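PDB 3HYI: probable cell division protein WhiA from Thermotoga maritima, which probably takes part in cell division and chromosome segregation, binding DNA and joining a degenerate LAGLIDADG homing endonuclease domain to a C-terminal helix-turn-helix domain. Local coordinates for residues F111-F119 against L179-V187; E11-V20 against S55-N64. One frame throughout, in Å; residues are numbered along the deposited sequence.

Interaction 1: residues F111-F119 against L179-V187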
loop_
_atom_site.group_PDB
_atom_site.type_symbol
_atom_site.label_atom_id
_atom_site.label_comp_id
_atom_site.label_asym_id
_atom_site.label_seq_id
_atom_site.Cartn_x
_atom_site.Cartn_y
_atom_site.Cartn_z
ATOM N N PHE A 111 21.173 -0.123 17.750
ATOM C CA PHE A 111 20.493 0.522 16.629
ATOM C C PHE A 111 18.997 0.204 16.569
ATOM O O PHE A 111 18.188 1.079 16.255
ATOM C CB PHE A 111 21.164 0.145 15.309
ATOM C CG PHE A 111 20.524 0.774 14.108
ATOM C CD1 PHE A 111 20.546 2.152 13.943
ATOM C CD2 PHE A 111 19.893 -0.007 13.151
ATOM C CE1 PHE A 111 19.954 2.745 12.838
ATOM C CE2 PHE A 111 19.301 0.576 12.042
ATOM C CZ PHE A 111 19.330 1.955 11.886
ATOM N N VAL A 112 18.631 -1.039 16.869
ATOM C CA VAL A 112 17.223 -1.440 16.869
ATOM C C VAL A 112 16.428 -0.690 17.935
ATOM O O VAL A 112 15.296 -0.278 17.697
ATOM C CB VAL A 112 17.070 -2.958 17.069
ATOM C CG1 VAL A 112 15.632 -3.322 17.393
ATOM C CG2 VAL A 112 17.532 -3.687 15.825
ATOM N N SER A 113 17.035 -0.510 19.103
ATOM C CA SER A 113 16.419 0.240 20.191
ATOM C C SER A 113 16.285 1.723 19.848
ATOM O O SER A 113 15.271 2.344 20.159
ATOM C CB SER A 113 17.233 0.069 21.473
ATOM O OG SER A 113 17.186 -1.274 21.921
ATOM N N PHE A 114 17.312 2.279 19.207
ATOM C CA PHE A 114 17.285 3.656 18.712
ATOM C C PHE A 114 16.164 3.841 17.691
ATOM O O PHE A 114 15.430 4.828 17.746
ATOM C CB PHE A 114 18.643 4.010 18.095
ATOM C CG PHE A 114 18.749 5.429 17.598
ATOM C CD1 PHE A 114 18.762 6.496 18.489
ATOM C CD2 PHE A 114 18.874 5.694 16.239
ATOM C CE1 PHE A 114 18.876 7.805 18.032
ATOM C CE2 PHE A 114 18.989 6.999 15.777
ATOM C CZ PHE A 114 18.991 8.056 16.679
ATOM N N LEU A 115 16.037 2.887 16.771
ATOM C CA LEU A 115 14.960 2.901 15.776
ATOM C C LEU A 115 13.577 2.870 16.420
ATOM O O LEU A 115 12.673 3.583 15.982
ATOM C CB LEU A 115 15.079 1.712 14.814
ATOM C CG LEU A 115 16.068 1.826 13.657
ATOM C CD1 LEU A 115 16.047 0.529 12.865
ATOM C CD2 LEU A 115 15.741 3.014 12.761
ATOM N N ARG A 116 13.417 2.030 17.440
ATOM C CA ARG A 116 12.154 1.931 18.166
ATOM C C ARG A 116 11.783 3.274 18.797
ATOM O O ARG A 116 10.636 3.706 18.717
ATOM C CB ARG A 116 12.226 0.835 19.234
ATOM C CG ARG A 116 10.914 0.609 19.974
ATOM C CD ARG A 116 10.872 -0.742 20.675
ATOM N NE ARG A 116 12.009 -0.927 21.572
ATOM C CZ ARG A 116 13.029 -1.763 21.381
ATOM N NH1 ARG A 116 13.098 -2.559 20.319
ATOM N NH2 ARG A 116 14.000 -1.804 22.282
ATOM N N GLY A 117 12.762 3.930 19.417
ATOM C CA GLY A 117 12.568 5.260 19.984
ATOM C C GLY A 117 12.204 6.301 18.940
ATOM O O GLY A 117 11.280 7.088 19.142
ATOM N N LEU A 118 12.939 6.304 17.828
ATOM C CA LEU A 118 12.667 7.216 16.708
ATOM C C LEU A 118 11.247 7.060 16.170
ATOM O O LEU A 118 10.559 8.047 15.907
ATOM C CB LEU A 118 13.659 6.983 15.563
ATOM C CG LEU A 118 15.077 7.547 15.695
ATOM C CD1 LEU A 118 15.887 7.208 14.449
ATOM C CD2 LEU A 118 15.055 9.057 15.924
ATOM N N PHE A 119 10.825 5.811 16.009
ATOM C CA PHE A 119 9.525 5.486 15.439
ATOM C C PHE A 119 8.369 5.815 16.378
ATOM O O PHE A 119 7.370 6.401 15.957
ATOM C CB PHE A 119 9.473 4.003 15.071
ATOM C CG PHE A 119 8.151 3.566 14.517
ATOM C CD1 PHE A 119 7.233 2.901 15.317
ATOM C CD2 PHE A 119 7.817 3.836 13.198
ATOM C CE1 PHE A 119 6.014 2.500 14.811
ATOM C CE2 PHE A 119 6.592 3.437 12.681
ATOM C CZ PHE A 119 5.690 2.767 13.487
ATOM N N LEU A 179 7.899 -4.680 6.946
ATOM C CA LEU A 179 7.719 -5.826 7.839
ATOM C C LEU A 179 9.007 -6.180 8.586
ATOM O O LEU A 179 8.965 -6.511 9.774
ATOM C CB LEU A 179 7.206 -7.045 7.058
ATOM C CG LEU A 179 5.744 -6.951 6.611
ATOM C CD1 LEU A 179 5.405 -8.048 5.615
ATOM C CD2 LEU A 179 4.811 -7.003 7.820
ATOM N N VAL A 180 10.139 -6.113 7.887
ATOM C CA VAL A 180 11.451 -6.342 8.498
ATOM C C VAL A 180 11.710 -5.313 9.594
ATOM O O VAL A 180 12.145 -5.655 10.694
ATOM C CB VAL A 180 12.593 -6.249 7.458
ATOM C CG1 VAL A 180 13.947 -6.393 8.137
ATOM C CG2 VAL A 180 12.424 -7.305 6.372
ATOM N N PHE A 181 11.439 -4.051 9.267
ATOM C CA PHE A 181 11.586 -2.943 10.200
ATOM C C PHE A 181 10.728 -3.156 11.441
ATOM O O PHE A 181 11.218 -3.063 12.570
ATOM C CB PHE A 181 11.189 -1.632 9.513
ATOM C CG PHE A 181 11.372 -0.413 10.371
ATOM C CD1 PHE A 181 12.556 0.313 10.323
ATOM C CD2 PHE A 181 10.358 0.014 11.221
ATOM C CE1 PHE A 181 12.728 1.441 11.115
ATOM C CE2 PHE A 181 10.523 1.141 12.016
ATOM C CZ PHE A 181 11.708 1.857 11.961
ATOM N N LEU A 182 9.449 -3.450 11.222
ATOM C CA LEU A 182 8.501 -3.618 12.321
ATOM C C LEU A 182 8.856 -4.802 13.216
ATOM O O LEU A 182 8.792 -4.694 14.439
ATOM C CB LEU A 182 7.070 -3.767 11.790
ATOM C CG LEU A 182 6.460 -2.503 11.171
ATOM C CD1 LEU A 182 5.111 -2.826 10.560
ATOM C CD2 LEU A 182 6.331 -1.384 12.196
ATOM N N GLU A 183 9.229 -5.925 12.606
ATOM C CA GLU A 183 9.622 -7.106 13.369
ATOM C C GLU A 183 10.925 -6.879 14.140
ATOM O O GLU A 183 11.059 -7.329 15.275
ATOM C CB GLU A 183 9.759 -8.329 12.463
ATOM C CG GLU A 183 10.013 -9.613 13.246
ATOM C CD GLU A 183 9.796 -10.871 12.436
ATOM O OE1 GLU A 183 9.481 -10.776 11.228
ATOM O OE2 GLU A 183 9.950 -11.967 13.012
ATOM N N ALA A 184 11.873 -6.181 13.518
ATOM C CA ALA A 184 13.137 -5.837 14.170
ATOM C C ALA A 184 12.910 -5.077 15.480
ATOM O O ALA A 184 13.545 -5.380 16.490
ATOM C CB ALA A 184 14.018 -5.020 13.225
ATOM N N ILE A 185 11.992 -4.110 15.465
ATOM C CA ILE A 185 11.708 -3.288 16.653
ATOM C C ILE A 185 10.712 -3.927 17.640
ATOM O O ILE A 185 10.433 -3.355 18.695
ATOM C CB ILE A 185 11.269 -1.840 16.276
ATOM C CG1 ILE A 185 9.910 -1.818 15.562
ATOM C CG2 ILE A 185 12.344 -1.174 15.409
ATOM C CD1 ILE A 185 9.438 -0.423 15.197
ATOM N N GLY A 186 10.183 -5.104 17.305
ATOM C CA GLY A 186 9.429 -5.916 18.269
ATOM C C GLY A 186 7.928 -6.040 18.064
ATOM O O GLY A 186 7.227 -6.523 18.953
ATOM N N VAL A 187 7.424 -5.618 16.905
ATOM C CA VAL A 187 6.015 -5.838 16.564
ATOM C C VAL A 187 5.813 -7.328 16.275
ATOM O O VAL A 187 6.682 -7.963 15.676
ATOM C CB VAL A 187 5.572 -4.999 15.342
ATOM C CG1 VAL A 187 4.106 -5.260 15.008
ATOM C CG2 VAL A 187 5.797 -3.515 15.598
#
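Val112 meets the last helical turn of 179-187 through CG1, which lies 3.1 Å from Ala184 O, a close approach of a methyl group to a carbonyl. One turn on, Leu115 lays both branch ends against the ring of Phe181, with CD2 3.8 Å from Phe181 CE1, while its CB rests on Ile185 CG2. Arg116 makes the polar link. Its CG runs anti to the backbone N and the chain bends at chi3, which returns NH1 to Ile185 O at 3.2 Å. The N-H points at the oxygen with an angle of 152°, yet the donor stands well above the carbonyl plane and not on a lone pair. NE of the same guanidinium forms a salt bridge with Glu31 of helix 25-39, so the group is held from two directions. The short axes pass 10.3 Å apart and cross at -103°, nearly perpendicular, within the second LAGLIDADG-like half of the degenerate homing endonuclease domain, where helix 108-122 precedes an antiparallel four-stranded sheet and helix 175-184 follows it. The acceptor carbonyl immediately precedes Gly186, which has positive phi, and Gly186 N and Val187 N bond back into the last turn as a Schellman motif. Phe119 completes the row. The edge of Phe181 is directed toward its face in an offset edge-to-face pair, centroids 6.0 Å apart and planes at 64°. Phe119 CD1 also lies 4.0 Å from Ile185 CD1, and Leu134 of strand 134-138 touches both phenylalanines.

Interaction 2: residues E11-V20 against S55-N64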
loop_
_atom_site.group_PDB
_atom_site.type_symbol
_atom_site.label_atom_id
_atom_site.label_comp_id
_atom_site.label_asym_id
_atom_site.label_seq_id
_atom_site.Cartn_x
_atom_site.Cartn_y
_atom_site.Cartn_z
ATOM N N GLU A 11 -1.123 3.860 15.699
ATOM C CA GLU A 11 -1.149 3.787 17.162
ATOM C C GLU A 11 -1.299 2.344 17.649
ATOM O O GLU A 11 -0.759 1.989 18.692
ATOM C CB GLU A 11 -2.270 4.665 17.731
ATOM C CG GLU A 11 -2.311 4.777 19.273
ATOM C CD GLU A 11 -1.102 5.479 19.886
ATOM O OE1 GLU A 11 -0.257 6.024 19.142
ATOM O OE2 GLU A 11 -1.004 5.491 21.132
ATOM N N GLU A 12 -2.026 1.522 16.893
ATOM C CA GLU A 12 -2.155 0.094 17.206
ATOM C C GLU A 12 -0.808 -0.633 17.154
ATOM O O GLU A 12 -0.532 -1.498 17.986
ATOM C CB GLU A 12 -3.151 -0.583 16.263
ATOM C CG GLU A 12 -4.598 -0.296 16.596
ATOM C CD GLU A 12 -5.555 -1.032 15.681
ATOM O OE1 GLU A 12 -6.379 -1.813 16.194
ATOM O OE2 GLU A 12 -5.477 -0.840 14.448
ATOM N N ILE A 13 0.017 -0.281 16.170
ATOM C CA ILE A 13 1.393 -0.774 16.096
ATOM C C ILE A 13 2.197 -0.306 17.306
ATOM O O ILE A 13 2.905 -1.093 17.928
ATOM C CB ILE A 13 2.095 -0.297 14.802
ATOM C CG1 ILE A 13 1.493 -0.992 13.581
ATOM C CG2 ILE A 13 3.597 -0.571 14.855
ATOM C CD1 ILE A 13 1.572 -0.153 12.342
ATOM N N LYS A 14 2.079 0.975 17.639
ATOM C CA LYS A 14 2.828 1.553 18.758
ATOM C C LYS A 14 2.432 0.975 20.124
ATOM O O LYS A 14 3.266 0.899 21.025
ATOM C CB LYS A 14 2.704 3.080 18.751
ATOM C CG LYS A 14 3.450 3.712 17.594
ATOM C CD LYS A 14 3.378 5.220 17.599
ATOM C CE LYS A 14 4.111 5.788 16.394
ATOM N NZ LYS A 14 4.325 7.252 16.491
ATOM N N GLU A 15 1.173 0.563 20.268
ATOM C CA GLU A 15 0.712 -0.106 21.491
ATOM C C GLU A 15 1.422 -1.440 21.745
ATOM O O GLU A 15 1.651 -1.809 22.893
ATOM C CB GLU A 15 -0.801 -0.335 21.444
ATOM C CG GLU A 15 -1.622 0.926 21.677
ATOM C CD GLU A 15 -3.102 0.712 21.456
ATOM O OE1 GLU A 15 -3.475 -0.208 20.694
ATOM O OE2 GLU A 15 -3.901 1.470 22.046
ATOM N N GLU A 16 1.759 -2.161 20.675
ATOM C CA GLU A 16 2.514 -3.416 20.793
ATOM C C GLU A 16 3.921 -3.211 21.360
ATOM O O GLU A 16 4.509 -4.138 21.914
ATOM C CB GLU A 16 2.631 -4.121 19.433
ATOM C CG GLU A 16 1.363 -4.816 18.964
ATOM C CD GLU A 16 1.621 -5.859 17.881
ATOM O OE1 GLU A 16 2.607 -6.620 17.992
ATOM O OE2 GLU A 16 0.828 -5.928 16.922
ATOM N N LEU A 17 4.455 -2.000 21.212
ATOM C CA LEU A 17 5.832 -1.703 21.600
ATOM C C LEU A 17 5.995 -1.182 23.031
ATOM O O LEU A 17 7.119 -1.077 23.518
ATOM C CB LEU A 17 6.428 -0.697 20.619
ATOM C CG LEU A 17 6.410 -1.122 19.147
ATOM C CD1 LEU A 17 6.972 -0.017 18.264
ATOM C CD2 LEU A 17 7.187 -2.420 18.948
ATOM N N VAL A 18 4.891 -0.871 23.704
ATOM C CA VAL A 18 4.943 -0.243 25.030
ATOM C C VAL A 18 5.638 -1.117 26.087
ATOM O O VAL A 18 6.305 -0.589 26.979
ATOM C CB VAL A 18 3.521 0.154 25.522
ATOM C CG1 VAL A 18 3.551 0.646 26.966
ATOM C CG2 VAL A 18 2.931 1.223 24.617
ATOM N N ASN A 19 5.489 -2.438 25.974
ATOM C CA ASN A 19 6.056 -3.382 26.946
ATOM C C ASN A 19 7.098 -4.349 26.367
ATOM O O ASN A 19 7.390 -5.380 26.973
ATOM C CB ASN A 19 4.931 -4.174 27.618
ATOM C CG ASN A 19 4.046 -3.301 28.480
ATOM O OD1 ASN A 19 4.514 -2.674 29.431
ATOM N ND2 ASN A 19 2.758 -3.255 28.154
ATOM N N VAL A 20 7.663 -4.013 25.209
ATOM C CA VAL A 20 8.791 -4.762 24.647
ATOM C C VAL A 20 9.938 -4.784 25.675
ATOM O O VAL A 20 10.139 -3.804 26.383
ATOM C CB VAL A 20 9.267 -4.134 23.308
ATOM C CG1 VAL A 20 10.663 -4.622 22.922
ATOM C CG2 VAL A 20 8.268 -4.439 22.200
ATOM N N SER A 55 1.609 10.623 20.623
ATOM C CA SER A 55 1.181 9.249 20.867
ATOM C C SER A 55 1.157 8.938 22.362
ATOM O O SER A 55 2.105 9.258 23.083
ATOM C CB SER A 55 2.125 8.285 20.152
ATOM O OG SER A 55 1.803 6.938 20.439
ATOM N N PHE A 56 0.072 8.321 22.822
ATOM C CA PHE A 56 -0.021 7.840 24.203
ATOM C C PHE A 56 0.824 6.587 24.410
ATOM O O PHE A 56 1.387 6.394 25.485
ATOM C CB PHE A 56 -1.472 7.560 24.598
ATOM C CG PHE A 56 -2.280 8.803 24.826
ATOM C CD1 PHE A 56 -3.226 9.220 23.894
ATOM C CD2 PHE A 56 -2.088 9.567 25.968
ATOM C CE1 PHE A 56 -3.967 10.369 24.106
ATOM C CE2 PHE A 56 -2.824 10.718 26.182
ATOM C CZ PHE A 56 -3.763 11.121 25.250
ATOM N N ALA A 57 0.901 5.737 23.388
ATOM C CA ALA A 57 1.785 4.571 23.425
ATOM C C ALA A 57 3.237 5.017 23.606
ATOM O O ALA A 57 3.963 4.466 24.433
ATOM C CB ALA A 57 1.639 3.747 22.155
ATOM N N ALA A 58 3.644 6.021 22.831
ATOM C CA ALA A 58 4.982 6.607 22.947
ATOM C C ALA A 58 5.229 7.211 24.333
ATOM O O ALA A 58 6.303 7.041 24.900
ATOM C CB ALA A 58 5.198 7.661 21.871
ATOM N N SER A 59 4.228 7.905 24.871
ATOM C CA SER A 59 4.338 8.529 26.194
ATOM C C SER A 59 4.535 7.483 27.290
ATOM O O SER A 59 5.351 7.667 28.193
ATOM C CB SER A 59 3.094 9.370 26.505
ATOM O OG SER A 59 2.816 10.289 25.462
ATOM N N ARG A 60 3.783 6.390 27.202
ATOM C CA ARG A 60 3.886 5.288 28.159
ATOM C C ARG A 60 5.223 4.552 28.074
ATOM O O ARG A 60 5.763 4.128 29.094
ATOM C CB ARG A 60 2.749 4.293 27.951
ATOM C CG ARG A 60 1.399 4.825 28.374
ATOM C CD ARG A 60 0.396 3.703 28.539
ATOM N NE ARG A 60 -0.804 4.175 29.220
ATOM C CZ ARG A 60 -1.876 4.689 28.623
ATOM N NH1 ARG A 60 -1.936 4.808 27.303
ATOM N NH2 ARG A 60 -2.902 5.088 29.363
ATOM N N ARG A 61 5.740 4.392 26.861
ATOM C CA ARG A 61 7.057 3.794 26.668
ATOM C C ARG A 61 8.146 4.662 27.286
ATOM O O ARG A 61 9.053 4.148 27.940
ATOM C CB ARG A 61 7.348 3.583 25.178
ATOM C CG ARG A 61 8.649 2.846 24.895
ATOM C CD ARG A 61 8.595 1.421 25.405
ATOM N NE ARG A 61 9.810 0.673 25.099
ATOM C CZ ARG A 61 10.091 -0.539 25.565
ATOM N NH1 ARG A 61 9.242 -1.158 26.377
ATOM N NH2 ARG A 61 11.230 -1.127 25.226
ATOM N N LEU A 62 8.052 5.972 27.071
ATOM C CA LEU A 62 9.007 6.920 27.641
ATOM C C LEU A 62 9.019 6.834 29.161
ATOM O O LEU A 62 10.084 6.876 29.778
ATOM C CB LEU A 62 8.678 8.351 27.203
ATOM C CG LEU A 62 9.631 9.458 27.661
ATOM C CD1 LEU A 62 11.038 9.224 27.125
ATOM C CD2 LEU A 62 9.111 10.833 27.248
ATOM N N LEU A 63 7.836 6.714 29.760
ATOM C CA LEU A 63 7.730 6.580 31.211
ATOM C C LEU A 63 8.351 5.275 31.696
ATOM O O LEU A 63 9.008 5.249 32.738
ATOM C CB LEU A 63 6.271 6.676 31.675
ATOM C CG LEU A 63 5.575 8.035 31.540
ATOM C CD1 LEU A 63 4.173 7.967 32.152
ATOM C CD2 LEU A 63 6.380 9.158 32.177
ATOM N N ASN A 64 8.151 4.198 30.939
ATOM C CA ASN A 64 8.742 2.905 31.289
ATOM C C ASN A 64 10.272 2.899 31.190
ATOM O O ASN A 64 10.944 2.237 31.984
ATOM C CB ASN A 64 8.156 1.788 30.424
ATOM C CG ASN A 64 6.679 1.526 30.712
ATOM O OD1 ASN A 64 6.135 1.969 31.723
ATOM N ND2 ASN A 64 6.030 0.787 29.816
#
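Glu11 grips the start of helix 56-64 with both carboxylate oxygens: OE1 accepts from Ser55 OG at 2.6 Å and OE2 from Ala57 N at 3.0 Å, each through its syn lone pair. The bend at chi2 (65°) turns the carboxylate toward that helix end, whose first-turn N-H groups would probably favour its negative charge. Ser55 OG also accepts from Ala58 N, the N-cap bond. Beside this, packing is close because Ala57 is small: its CB is 3.6 Å from Lys14 CB, and the short axes run 8.6 Å apart. Lys14 continues past Ser55, and its NZ bonds to Gly123 O and Leu120 O.

The buried Arg61 holds the turn after the first helix. NH1 donates to Val20 O at 2.8 Å, in the carbonyl plane on a lone pair, and to Val18 O at 3.1 Å; Leu17 O lies over one guanidinium face. Asn64 ND2 reaches Val18 O from the opposite face of that carbonyl, at 3.2 Å. The outer side is looser. Exposed Arg60 gives only its CB to Val18 CG1, at 3.9 Å, its guanidinium leading away, and exposed Asn19 barely approaches Asn64. The geometry combines a serine N-cap, reinforced by a glutamate from a neighbouring helix, with a type I turn, Leu17 to Val20, whose carbonyls are gathered by an arginine, joining the N-terminal helix to the first LAGLIDADG-like half.

Interactions 1 and 2 have centres about 12 Å apart and touch directly; residues 11-20 meet 55-64 in the first LAGLIDADG-like half and Phe119 and Ile185 in the second. Lys14 passes from interaction 2 to the end of helix 108-122, where its NZ is 3.2 Å from Phe119 O and makes a cation-pi contact with the Phe119 ring. Leu17 CD2 packs 3.4 Å from Ile185 O, the carbonyl already used by Arg116. The two arginines also meet: Arg116 NE and Arg61 NH2 are 3.7 Å apart, and Glu31 bonds to both through different carboxylate oxygens, probably offsetting their like charges. A bound glycerol, probably from crystallisation, lies about 4 Å from the side chain of Glu11.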